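Local coordinates for folylpolyglutamate synthase protein FOLC (Mycobacterium tuberculosis, PDB 2VOS), which probably catalyses the ATP-dependent addition of L-glutamate to dihydropteroate and to tetrahydrofolate, lengthening the polyglutamate tail, at residues L28-L33 with A118-T123; M54-S59 with V131-Q136; I108-K113 with A164-D169; R125-L130 with L155-F160. All coordinates share one frame; numbering follows the deposited sequence.

Overall arrangement
Helix 117-140 is shared by contacts 1, 4 and 2, in that order from its N-terminal end, packing in turn against helices 23-34, 151-165 and 48-56. The centres of contacts 1 and 2 lie about 10 and 9 Å, respectively, from that of contact 4, and 18 Å from each other. Contact 3, its centre 15 Å from that of contact 4, joins the loop that follows helix 151-165 to strand 108-110 near one margin of the large mixed sheet. Along the chain both segments of contact 4 fall between those of contact 3. Contacts 1, 4 and 2 build a helical layer, which contact 3 joins to the sheet through helix 151-165, away from the nucleotide and metal sites.

Contact 1 (L28-L33 with A118-T123); sequences LQVEHL and AQYVAT
Y120 reaches across to E31 and V30 on the neighbouring helix. From CB its chain turns with CG anti to the backbone N (chi1 176°), which sends the ring out toward helix 23-34. CE2 lies 4.1 Å from CG1 of V30, which comes in obliquely. CE2 and CZ both lie 3.4 Å from OE2 of E31, at the ring edge, and beyond them the OH donates a hydrogen bond of 2.6 Å to that oxygen. The hydroxyl meets it from above the carboxylate, 41° out of plane, and the carboxylate is steeply turned against the ring. The short segments of helices 23-34 and 117-140 cross at 45° with axes 10.2 Å apart, so the N-terminal helix lies across the start of helix 117-140, which packs on helix 151-165 beside the large mixed sheet of the Mur ligase-type, P-loop NTPase-like fold. A tyrosine suits the place because its ring is greasy enough for the surroundings of L27, L34 and P104, while its hydroxyl answers a buried acid. E31 is bent at chi2 and uses its other oxygen, OE1, in a salt bridge with K151. Beside the ring, the beta-branched V30 puts CG2 4.0 Å from CG2 of V121.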
loop_
_atom_site.group_PDB
_atom_site.type_symbol
_atom_site.label_atom_id
_atom_site.label_comp_id
_atom_site.label_asym_id
_atom_site.label_seq_id
_atom_site.Cartn_x
_atom_site.Cartn_y
_atom_site.Cartn_z
ATOM N N LEU A 28 -22.921 0.539 3.773
ATOM C CA LEU A 28 -23.171 0.845 2.342
ATOM C C LEU A 28 -23.822 2.240 2.145
ATOM O O LEU A 28 -23.501 2.994 1.205
ATOM C CB LEU A 28 -24.074 -0.243 1.736
ATOM C CG LEU A 28 -23.298 -1.579 1.641
ATOM C CD1 LEU A 28 -24.075 -2.683 0.925
ATOM C CD2 LEU A 28 -22.013 -1.382 0.921
ATOM N N GLN A 29 -24.733 2.574 3.045
ATOM C CA GLN A 29 -25.349 3.895 3.027
ATOM C C GLN A 29 -24.272 4.990 3.155
ATOM O O GLN A 29 -24.262 5.982 2.410
ATOM C CB GLN A 29 -26.257 3.995 4.245
ATOM C CG GLN A 29 -27.597 4.615 4.080
ATOM C CD GLN A 29 -28.537 4.156 5.205
ATOM O OE1 GLN A 29 -28.303 4.426 6.385
ATOM N NE2 GLN A 29 -29.580 3.440 4.836
ATOM N N VAL A 30 -23.381 4.847 4.136
ATOM C CA VAL A 30 -22.318 5.840 4.269
ATOM C C VAL A 30 -21.471 5.974 3.018
ATOM O O VAL A 30 -21.139 7.114 2.603
ATOM C CB VAL A 30 -21.444 5.606 5.505
ATOM C CG1 VAL A 30 -20.142 6.549 5.470
ATOM C CG2 VAL A 30 -22.304 5.801 6.788
ATOM N N GLU A 31 -21.096 4.833 2.415
ATOM C CA GLU A 31 -20.184 4.857 1.242
ATOM C C GLU A 31 -20.888 5.522 0.031
ATOM O O GLU A 31 -20.240 6.234 -0.791
ATOM C CB GLU A 31 -19.778 3.433 0.840
ATOM C CG GLU A 31 -18.786 2.840 1.794
ATOM C CD GLU A 31 -17.556 3.701 1.828
ATOM O OE1 GLU A 31 -16.766 3.623 0.884
ATOM O OE2 GLU A 31 -17.378 4.470 2.787
ATOM N N HIS A 32 -22.188 5.233 -0.099
ATOM C CA HIS A 32 -23.016 5.855 -1.163
ATOM C C HIS A 32 -22.943 7.396 -1.063
ATOM O O HIS A 32 -22.776 8.075 -2.071
ATOM C CB HIS A 32 -24.474 5.375 -1.086
ATOM C CG HIS A 32 -25.325 5.828 -2.243
ATOM N ND1 HIS A 32 -25.014 5.549 -3.560
ATOM C CD2 HIS A 32 -26.473 6.548 -2.277
ATOM C CE1 HIS A 32 -25.930 6.072 -4.355
ATOM N NE2 HIS A 32 -26.827 6.685 -3.602
ATOM N N LEU A 33 -23.042 7.942 0.154
ATOM C CA LEU A 33 -22.893 9.384 0.335
ATOM C C LEU A 33 -21.495 9.845 -0.003
ATOM O O LEU A 33 -21.338 10.843 -0.705
ATOM C CB LEU A 33 -23.161 9.842 1.784
ATOM C CG LEU A 33 -24.593 9.718 2.283
ATOM C CD1 LEU A 33 -24.600 10.216 3.739
ATOM C CD2 LEU A 33 -25.532 10.503 1.392
ATOM N N ALA A 118 -19.964 -1.256 12.061
ATOM C CA ALA A 118 -20.721 -0.406 12.982
ATOM C C ALA A 118 -19.862 0.805 13.500
ATOM O O ALA A 118 -20.298 1.958 13.550
ATOM C CB ALA A 118 -21.258 -1.305 14.137
ATOM N N GLN A 119 -18.616 0.540 13.844
ATOM C CA GLN A 119 -17.737 1.563 14.344
ATOM C C GLN A 119 -17.434 2.541 13.227
ATOM O O GLN A 119 -17.210 3.725 13.511
ATOM C CB GLN A 119 -16.427 0.933 14.786
ATOM C CG GLN A 119 -16.492 0.364 16.205
ATOM C CD GLN A 119 -15.561 -0.848 16.491
ATOM O OE1 GLN A 119 -14.761 -1.330 15.654
ATOM N NE2 GLN A 119 -15.703 -1.355 17.698
ATOM N N TYR A 120 -17.340 2.048 11.970
ATOM C CA TYR A 120 -16.984 2.935 10.834
ATOM C C TYR A 120 -18.112 3.937 10.645
ATOM O O TYR A 120 -17.893 5.147 10.488
ATOM C CB TYR A 120 -16.770 2.075 9.589
ATOM C CG TYR A 120 -16.479 2.779 8.270
ATOM C CD1 TYR A 120 -15.162 2.994 7.850
ATOM C CD2 TYR A 120 -17.503 3.188 7.415
ATOM C CE1 TYR A 120 -14.869 3.622 6.607
ATOM C CE2 TYR A 120 -17.198 3.841 6.128
ATOM C CZ TYR A 120 -15.884 4.025 5.764
ATOM O OH TYR A 120 -15.537 4.610 4.546
ATOM N N VAL A 121 -19.343 3.417 10.628
ATOM C CA VAL A 121 -20.556 4.269 10.544
ATOM C C VAL A 121 -20.640 5.237 11.735
ATOM O O VAL A 121 -20.887 6.407 11.518
ATOM C CB VAL A 121 -21.852 3.386 10.447
ATOM C CG1 VAL A 121 -23.121 4.194 10.560
ATOM C CG2 VAL A 121 -21.831 2.589 9.126
ATOM N N ALA A 122 -20.445 4.755 12.987
ATOM C CA ALA A 122 -20.519 5.636 14.158
ATOM C C ALA A 122 -19.462 6.737 14.054
ATOM O O ALA A 122 -19.705 7.852 14.446
ATOM C CB ALA A 122 -20.298 4.835 15.459
ATOM N N THR A 123 -18.279 6.414 13.528
ATOM C CA THR A 123 -17.231 7.432 13.371
ATOM C C THR A 123 -17.652 8.504 12.371
ATOM O O THR A 123 -17.515 9.679 12.640
ATOM C CB THR A 123 -15.880 6.784 12.986
ATOM O OG1 THR A 123 -15.539 5.850 14.017
ATOM C CG2 THR A 123 -14.768 7.808 12.902
#

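Contact 2 (M54-S59 with V131-Q136); sequences MDLLGS and VALIDQ
L56 overlaps I134 at their ends: CD1 of L56 lies 3.5 Å from CD1 of I134, closer than carbon atoms usually pack, and 3.9 Å from CG1 of I134. The leucine stands in the last turn of helix 48-56, which closes with a Schellman motif, and it packs on helix 117-140, so the contact joins the C-terminal end of one helix to the flank of another. The two side chains run antiparallel, overlapping at their ends. The single methyl CD1 of L56 carries the whole contact, for CD2 of L133 approaches the same atom at 4.0 Å. L133 and I134 are consecutive on their helix and receive it from two neighbouring positions. I134 has CG1 anti to the carbonyl carbon (chi1 -62°) and a further bend at chi2, which bring its CD1 round to the leucine. Leucine and isoleucine suit the place because both end in methyls carried clear of their helices, so that carbon meets carbon. L56 and L133 stand at the exposed margin, whereas I134 is buried and also packs against R49, A52 and L53 of helix 48-56. On the next residue of helix 117-140, D135 makes a salt bridge with R37 and accepts a hydrogen bond from the backbone N of M149. At the helix end G58 takes a phi of 89°, where the absence of a CB spares L57 O a clash, and the turn is closed by S59 N bonding to M54 O at 2.7 Å.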
loop_
_atom_site.group_PDB
_atom_site.type_symbol
_atom_site.label_atom_id
_atom_site.label_comp_id
_atom_site.label_asym_id
_atom_site.label_seq_id
_atom_site.Cartn_x
_atom_site.Cartn_y
_atom_site.Cartn_z
HETATM N N MSE A 54 -10.228 19.577 11.433
HETATM C CA MSE A 54 -9.469 19.148 12.627
HETATM C C MSE A 54 -9.626 20.189 13.760
HETATM O O MSE A 54 -9.828 19.819 14.902
HETATM C CB MSE A 54 -7.977 19.026 12.331
HETATM C CG MSE A 54 -7.542 17.795 11.579
HETATM SE SE MSE A 54 -8.271 16.121 12.364
HETATM C CE MSE A 54 -9.344 16.014 10.821
ATOM N N ASP A 55 -9.534 21.492 13.451
ATOM C CA ASP A 55 -9.819 22.497 14.489
ATOM C C ASP A 55 -11.183 22.329 15.179
ATOM O O ASP A 55 -11.276 22.385 16.407
ATOM C CB ASP A 55 -9.756 23.921 13.942
ATOM C CG ASP A 55 -8.377 24.352 13.708
ATOM O OD1 ASP A 55 -7.454 23.489 13.865
ATOM O OD2 ASP A 55 -8.200 25.541 13.360
ATOM N N LEU A 56 -12.227 22.201 14.382
ATOM C CA LEU A 56 -13.573 21.979 14.915
ATOM C C LEU A 56 -13.651 20.709 15.774
ATOM O O LEU A 56 -14.433 20.638 16.719
ATOM C CB LEU A 56 -14.580 21.834 13.758
ATOM C CG LEU A 56 -14.944 23.131 13.019
ATOM C CD1 LEU A 56 -15.915 22.822 11.872
ATOM C CD2 LEU A 56 -15.576 24.123 13.998
ATOM N N LEU A 57 -12.888 19.688 15.390
ATOM C CA LEU A 57 -12.929 18.366 16.086
ATOM C C LEU A 57 -12.141 18.421 17.368
ATOM O O LEU A 57 -12.113 17.431 18.112
ATOM C CB LEU A 57 -12.293 17.305 15.208
ATOM C CG LEU A 57 -13.204 16.363 14.416
ATOM C CD1 LEU A 57 -14.638 16.691 14.524
ATOM C CD2 LEU A 57 -12.795 16.125 12.986
ATOM N N GLY A 58 -11.427 19.518 17.618
ATOM C CA GLY A 58 -10.533 19.542 18.756
ATOM C C GLY A 58 -9.110 19.050 18.453
ATOM O O GLY A 58 -8.355 18.736 19.387
ATOM N N SER A 59 -8.709 19.003 17.178
ATOM C CA SER A 59 -7.318 18.573 16.822
ATOM C C SER A 59 -6.950 17.175 17.352
ATOM O O SER A 59 -5.882 16.972 17.934
ATOM C CB SER A 59 -6.260 19.621 17.256
ATOM O OG SER A 59 -6.488 20.841 16.552
ATOM N N VAL A 131 -18.205 18.070 9.483
ATOM C CA VAL A 131 -17.965 17.970 8.044
ATOM C C VAL A 131 -18.986 18.804 7.256
ATOM O O VAL A 131 -18.601 19.539 6.356
ATOM C CB VAL A 131 -18.052 16.498 7.555
ATOM C CG1 VAL A 131 -18.053 16.423 6.012
ATOM C CG2 VAL A 131 -16.923 15.671 8.173
ATOM N N ALA A 132 -20.275 18.674 7.578
ATOM C CA ALA A 132 -21.331 19.503 6.914
ATOM C C ALA A 132 -21.024 20.999 7.059
ATOM O O ALA A 132 -21.251 21.803 6.162
ATOM C CB ALA A 132 -22.704 19.216 7.516
ATOM N N LEU A 133 -20.511 21.382 8.225
ATOM C CA LEU A 133 -20.269 22.797 8.481
ATOM C C LEU A 133 -19.120 23.292 7.611
ATOM O O LEU A 133 -19.205 24.367 7.025
ATOM C CB LEU A 133 -19.966 23.014 9.962
ATOM C CG LEU A 133 -19.818 24.464 10.416
ATOM C CD1 LEU A 133 -21.098 25.280 10.083
ATOM C CD2 LEU A 133 -19.532 24.492 11.926
ATOM N N ILE A 134 -18.049 22.515 7.521
ATOM C CA ILE A 134 -16.944 22.857 6.616
ATOM C C ILE A 134 -17.408 22.857 5.162
ATOM O O ILE A 134 -17.028 23.764 4.398
ATOM C CB ILE A 134 -15.710 21.919 6.760
ATOM C CG1 ILE A 134 -15.108 21.989 8.164
ATOM C CG2 ILE A 134 -14.629 22.272 5.707
ATOM C CD1 ILE A 134 -14.783 23.422 8.642
ATOM N N ASP A 135 -18.221 21.867 4.767
ATOM C CA ASP A 135 -18.763 21.802 3.390
ATOM C C ASP A 135 -19.479 23.115 3.078
ATOM O O ASP A 135 -19.334 23.640 2.001
ATOM C CB ASP A 135 -19.815 20.679 3.181
ATOM C CG ASP A 135 -19.226 19.266 3.053
ATOM O OD1 ASP A 135 -18.051 19.052 2.663
ATOM O OD2 ASP A 135 -19.973 18.319 3.344
ATOM N N GLN A 136 -20.284 23.612 4.013
ATOM C CA GLN A 136 -21.080 24.833 3.797
ATOM C C GLN A 136 -20.211 26.120 3.840
ATOM O O GLN A 136 -20.385 27.013 3.005
ATOM C CB GLN A 136 -22.254 24.929 4.794
#

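Contact 3 (I108-K113 with A164-D169); sequences ISIDGK and ADAPVD
I110 meets V168 and A166 through a single methyl, the tip of its longer branch. Its CD1 lies 3.8 Å from CG1 of V168 and 4.1 Å from CB of A166, and these two approaches make up the tight part of the contact. The isoleucine and valine side chains cross at about a right angle. With CG1 anti to the carbonyl carbon (chi1 -58°) and a second bend at chi2, I110 carries CD1 out from strand 108-110 toward the chain that follows helix 151-165. Beta-branched isoleucine fits an extended strand, and the compact alanine accepts the methyl without crowding it. F163 of helix 151-165 touches both I110 and V168, closing the apolar patch on the helix side.

The looser side, turn and loop, lies at the protein surface, with K113, P167 and D169 exposed. Strands 108-110 and 113-114 form a beta-hairpin joined by a type I' turn from I110 to K113, held by I110 N to K113 O at 3.0 Å and K113 N to I110 O at 3.2 Å. D111 and G112 both have positive phi, and glycine suits the second of these places because it has no CB to press on D111 O. Across from the turn, a cis peptide bond precedes P167 and redirects the chain toward strand 170-174. One methyl against two small apolar groups packs without directional bonds, so the fixing of direction probably rests with polar links through R92: a salt bridge to D111 and a backbone hydrogen bond to D169 OD2.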
loop_
_atom_site.group_PDB
_atom_site.type_symbol
_atom_site.label_atom_id
_atom_site.label_comp_id
_atom_site.label_asym_id
_atom_site.label_seq_id
_atom_site.Cartn_x
_atom_site.Cartn_y
_atom_site.Cartn_z
ATOM N N ILE A 108 -9.235 1.996 8.371
ATOM C CA ILE A 108 -9.040 2.417 9.765
ATOM C C ILE A 108 -8.948 1.186 10.625
ATOM O O ILE A 108 -9.936 0.464 10.784
ATOM C CB ILE A 108 -10.236 3.299 10.261
ATOM C CG1 ILE A 108 -10.505 4.428 9.241
ATOM C CG2 ILE A 108 -10.007 3.787 11.748
ATOM C CD1 ILE A 108 -11.847 5.219 9.458
ATOM N N SER A 109 -7.762 0.941 11.183
ATOM C CA SER A 109 -7.507 -0.219 11.983
ATOM C C SER A 109 -7.075 0.218 13.351
ATOM O O SER A 109 -6.392 1.238 13.488
ATOM C CB SER A 109 -6.384 -1.070 11.369
ATOM O OG SER A 109 -6.801 -1.543 10.068
ATOM N N ILE A 110 -7.493 -0.535 14.355
ATOM C CA ILE A 110 -7.039 -0.311 15.776
ATOM C C ILE A 110 -6.571 -1.668 16.266
ATOM O O ILE A 110 -7.253 -2.669 15.956
ATOM C CB ILE A 110 -8.232 0.136 16.694
ATOM C CG1 ILE A 110 -8.894 1.440 16.170
ATOM C CG2 ILE A 110 -7.751 0.227 18.212
ATOM C CD1 ILE A 110 -8.014 2.613 16.253
ATOM N N ASP A 111 -5.407 -1.708 16.914
ATOM C CA ASP A 111 -4.838 -2.918 17.480
ATOM C C ASP A 111 -4.543 -3.906 16.367
ATOM O O ASP A 111 -4.638 -5.095 16.603
ATOM C CB ASP A 111 -5.828 -3.594 18.449
ATOM C CG ASP A 111 -6.172 -2.707 19.667
ATOM O OD1 ASP A 111 -5.221 -2.197 20.319
ATOM O OD2 ASP A 111 -7.390 -2.551 19.977
ATOM N N GLY A 112 -4.243 -3.440 15.148
ATOM C CA GLY A 112 -3.846 -4.350 14.057
ATOM C C GLY A 112 -5.007 -4.951 13.269
ATOM O O GLY A 112 -4.787 -5.798 12.439
ATOM N N LYS A 113 -6.236 -4.529 13.538
ATOM C CA LYS A 113 -7.437 -5.078 12.885
ATOM C C LYS A 113 -8.363 -3.970 12.376
ATOM O O LYS A 113 -8.547 -2.975 13.043
ATOM C CB LYS A 113 -8.282 -5.926 13.881
ATOM C CG LYS A 113 -7.505 -7.165 14.431
ATOM C CD LYS A 113 -8.216 -7.691 15.711
ATOM N N ALA A 164 -8.357 8.946 18.306
ATOM C CA ALA A 164 -8.541 9.659 19.595
ATOM C C ALA A 164 -9.673 9.017 20.451
ATOM O O ALA A 164 -9.581 8.997 21.683
ATOM C CB ALA A 164 -8.816 11.166 19.338
ATOM N N ASP A 165 -10.744 8.544 19.797
ATOM C CA ASP A 165 -11.838 7.799 20.459
ATOM C C ASP A 165 -11.367 6.542 21.128
ATOM O O ASP A 165 -11.957 6.129 22.125
ATOM C CB ASP A 165 -12.901 7.350 19.419
ATOM C CG ASP A 165 -13.723 8.521 18.864
ATOM O OD1 ASP A 165 -13.771 9.608 19.504
ATOM O OD2 ASP A 165 -14.337 8.351 17.781
ATOM N N ALA A 166 -10.330 5.885 20.564
ATOM C CA ALA A 166 -9.979 4.515 21.020
ATOM C C ALA A 166 -9.574 4.411 22.500
ATOM O O ALA A 166 -10.131 3.554 23.240
ATOM C CB ALA A 166 -8.890 3.868 20.100
ATOM N N PRO A 167 -8.543 5.166 22.937
ATOM C CA PRO A 167 -7.564 5.925 22.187
ATOM C C PRO A 167 -6.385 5.046 21.883
ATOM O O PRO A 167 -6.275 3.990 22.451
ATOM C CB PRO A 167 -7.102 7.007 23.200
ATOM C CG PRO A 167 -7.242 6.361 24.514
ATOM C CD PRO A 167 -8.320 5.283 24.396
ATOM N N VAL A 168 -5.476 5.492 21.037
ATOM C CA VAL A 168 -4.294 4.716 20.700
ATOM C C VAL A 168 -3.050 5.326 21.387
ATOM O O VAL A 168 -3.104 6.452 21.907
ATOM C CB VAL A 168 -4.073 4.670 19.168
ATOM C CG1 VAL A 168 -5.335 4.112 18.434
ATOM C CG2 VAL A 168 -3.727 6.040 18.623
ATOM N N ASP A 169 -1.958 4.566 21.445
ATOM C CA ASP A 169 -0.648 5.108 21.900
ATOM C C ASP A 169 0.134 5.700 20.694
ATOM O O ASP A 169 0.903 6.667 20.850
ATOM C CB ASP A 169 0.221 3.980 22.500
ATOM C CG ASP A 169 -0.342 3.439 23.741
ATOM O OD1 ASP A 169 -0.867 4.255 24.509
ATOM O OD2 ASP A 169 -0.258 2.196 23.957
#

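Contact 4 (R125-L130 with L155-F160); sequences REIEPL and LTAMAF
I127 packs on A157 and M158, and all the direct contact between the two segments is apolar. CD1 of I127 lies 3.8 Å from CB of A157 and 3.7 Å from CG of M158, so one methyl settles against two successive residues of helix 151-165. Its CG1 is tucked over the backbone, flanked by N and C (chi1 71°), and a nearly extended chi2 of 163° then carries CD1 straight out to the other helix. The small alanine lets the methyl come in close, and M158, present as selenomethionine in place of methionine, offers its unbranched CG; its side chain passes the isoleucine at about a right angle and does not touch it with the selenium. All three residues are buried, as suits groups that offer only carbon at the point of contact.

Hydrogen bonding runs mostly within each helix. Helix 117-140 is kinked here: P129 has no N-H to give, and L130 N is bonded to I127 O at 2.8 Å, three residues back. Helix 151-165 keeps the regular pattern, with A159 N bonded to L155 O at 2.9 Å. T156 OG1 turns back to F152 O, and E128 OE2 bonds to Y124 OH.

Around this core, helix 48-56 covers A157 with L53 and M54, the latter also lying on F160. The far end of M158 runs on among Y120, T123 and Y124 of helix 117-140, and CD1 of I108 on strand 108-110 packs against M158 CB, placing helix 151-165 between helix 117-140 and the sheet.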
loop_
_atom_site.group_PDB
_atom_site.type_symbol
_atom_site.label_atom_id
_atom_site.label_comp_id
_atom_site.label_asym_id
_atom_site.label_seq_id
_atom_site.Cartn_x
_atom_site.Cartn_y
_atom_site.Cartn_z
ATOM N N ARG A 125 -20.796 9.278 11.509
ATOM C CA ARG A 125 -21.906 10.010 12.092
ATOM C C ARG A 125 -21.416 11.001 13.122
ATOM O O ARG A 125 -21.926 12.113 13.228
ATOM C CB ARG A 125 -22.881 9.067 12.779
ATOM C CG ARG A 125 -23.748 8.176 11.859
ATOM C CD ARG A 125 -24.901 7.603 12.737
ATOM N NE ARG A 125 -26.000 7.049 11.950
ATOM C CZ ARG A 125 -27.036 7.769 11.523
ATOM N NH1 ARG A 125 -27.110 9.075 11.813
ATOM N NH2 ARG A 125 -27.999 7.185 10.806
ATOM N N GLU A 126 -20.429 10.617 13.922
ATOM C CA GLU A 126 -19.978 11.541 14.963
ATOM C C GLU A 126 -19.284 12.780 14.388
ATOM O O GLU A 126 -19.500 13.875 14.909
ATOM C CB GLU A 126 -19.119 10.852 16.014
ATOM C CG GLU A 126 -17.644 11.017 15.834
ATOM C CD GLU A 126 -16.865 10.228 16.914
ATOM O OE1 GLU A 126 -17.458 9.913 17.958
ATOM O OE2 GLU A 126 -15.691 9.919 16.717
ATOM N N ILE A 127 -18.487 12.647 13.312
ATOM C CA ILE A 127 -17.915 13.849 12.706
ATOM C C ILE A 127 -18.811 14.573 11.685
ATOM O O ILE A 127 -18.588 15.760 11.406
ATOM C CB ILE A 127 -16.524 13.638 12.120
ATOM C CG1 ILE A 127 -16.590 12.794 10.856
ATOM C CG2 ILE A 127 -15.549 13.019 13.184
ATOM C CD1 ILE A 127 -15.273 12.935 10.026
ATOM N N GLU A 128 -19.863 13.921 11.203
ATOM C CA GLU A 128 -20.628 14.465 10.056
ATOM C C GLU A 128 -21.138 15.915 10.276
ATOM O O GLU A 128 -21.089 16.742 9.345
ATOM C CB GLU A 128 -21.819 13.558 9.693
ATOM C CG GLU A 128 -22.549 13.997 8.382
ATOM C CD GLU A 128 -23.783 13.137 8.089
ATOM O OE1 GLU A 128 -24.651 13.084 8.959
ATOM O OE2 GLU A 128 -23.887 12.532 6.995
ATOM N N PRO A 129 -21.694 16.219 11.478
ATOM C CA PRO A 129 -22.167 17.622 11.577
ATOM C C PRO A 129 -21.007 18.666 11.350
ATOM O O PRO A 129 -21.245 19.766 10.837
ATOM C CB PRO A 129 -22.752 17.726 13.008
ATOM C CG PRO A 129 -22.950 16.312 13.501
ATOM C CD PRO A 129 -22.026 15.399 12.670
ATOM N N LEU A 130 -19.765 18.317 11.718
ATOM C CA LEU A 130 -18.644 19.243 11.563
ATOM C C LEU A 130 -18.175 19.240 10.112
ATOM O O LEU A 130 -17.766 20.270 9.577
ATOM C CB LEU A 130 -17.475 18.861 12.510
ATOM C CG LEU A 130 -17.740 18.948 14.035
ATOM C CD1 LEU A 130 -18.574 20.212 14.327
ATOM C CD2 LEU A 130 -18.436 17.649 14.568
ATOM N N LEU A 155 -12.455 10.508 5.039
ATOM C CA LEU A 155 -11.891 9.271 5.564
ATOM C C LEU A 155 -10.730 9.557 6.500
ATOM O O LEU A 155 -10.566 8.919 7.541
ATOM C CB LEU A 155 -11.403 8.378 4.432
ATOM C CG LEU A 155 -12.472 7.755 3.561
ATOM C CD1 LEU A 155 -11.832 7.134 2.247
ATOM C CD2 LEU A 155 -13.299 6.745 4.365
ATOM N N THR A 156 -9.921 10.546 6.147
ATOM C CA THR A 156 -8.727 10.832 6.922
ATOM C C THR A 156 -9.165 11.414 8.260
ATOM O O THR A 156 -8.637 11.040 9.295
ATOM C CB THR A 156 -7.827 11.788 6.168
ATOM O OG1 THR A 156 -7.295 11.079 5.027
ATOM C CG2 THR A 156 -6.643 12.300 7.073
ATOM N N ALA A 157 -10.178 12.283 8.245
ATOM C CA ALA A 157 -10.672 12.824 9.481
ATOM C C ALA A 157 -11.290 11.735 10.353
ATOM O O ALA A 157 -11.116 11.711 11.572
ATOM C CB ALA A 157 -11.706 13.945 9.207
HETATM N N MSE A 158 -12.034 10.843 9.721
HETATM C CA MSE A 158 -12.546 9.688 10.450
HETATM C C MSE A 158 -11.450 8.884 11.134
HETATM O O MSE A 158 -11.599 8.482 12.303
HETATM C CB MSE A 158 -13.369 8.780 9.504
HETATM C CG MSE A 158 -14.707 9.393 9.095
HETATM SE SE MSE A 158 -15.474 8.300 7.639
HETATM C CE MSE A 158 -15.623 6.587 8.517
ATOM N N ALA A 159 -10.348 8.597 10.425
ATOM C CA ALA A 159 -9.283 7.788 11.033
ATOM C C ALA A 159 -8.760 8.551 12.290
ATOM O O ALA A 159 -8.572 7.957 13.413
ATOM C CB ALA A 159 -8.153 7.551 10.016
ATOM N N PHE A 160 -8.476 9.840 12.114
ATOM C CA PHE A 160 -7.890 10.625 13.200
ATOM C C PHE A 160 -8.826 10.711 14.402
ATOM O O PHE A 160 -8.344 10.672 15.541
ATOM C CB PHE A 160 -7.504 12.064 12.756
ATOM C CG PHE A 160 -6.356 12.122 11.769
ATOM C CD1 PHE A 160 -5.313 11.193 11.843
ATOM C CD2 PHE A 160 -6.299 13.106 10.789
ATOM C CE1 PHE A 160 -4.250 11.205 10.949
ATOM C CE2 PHE A 160 -5.169 13.163 9.891
ATOM C CZ PHE A 160 -4.162 12.199 9.976
#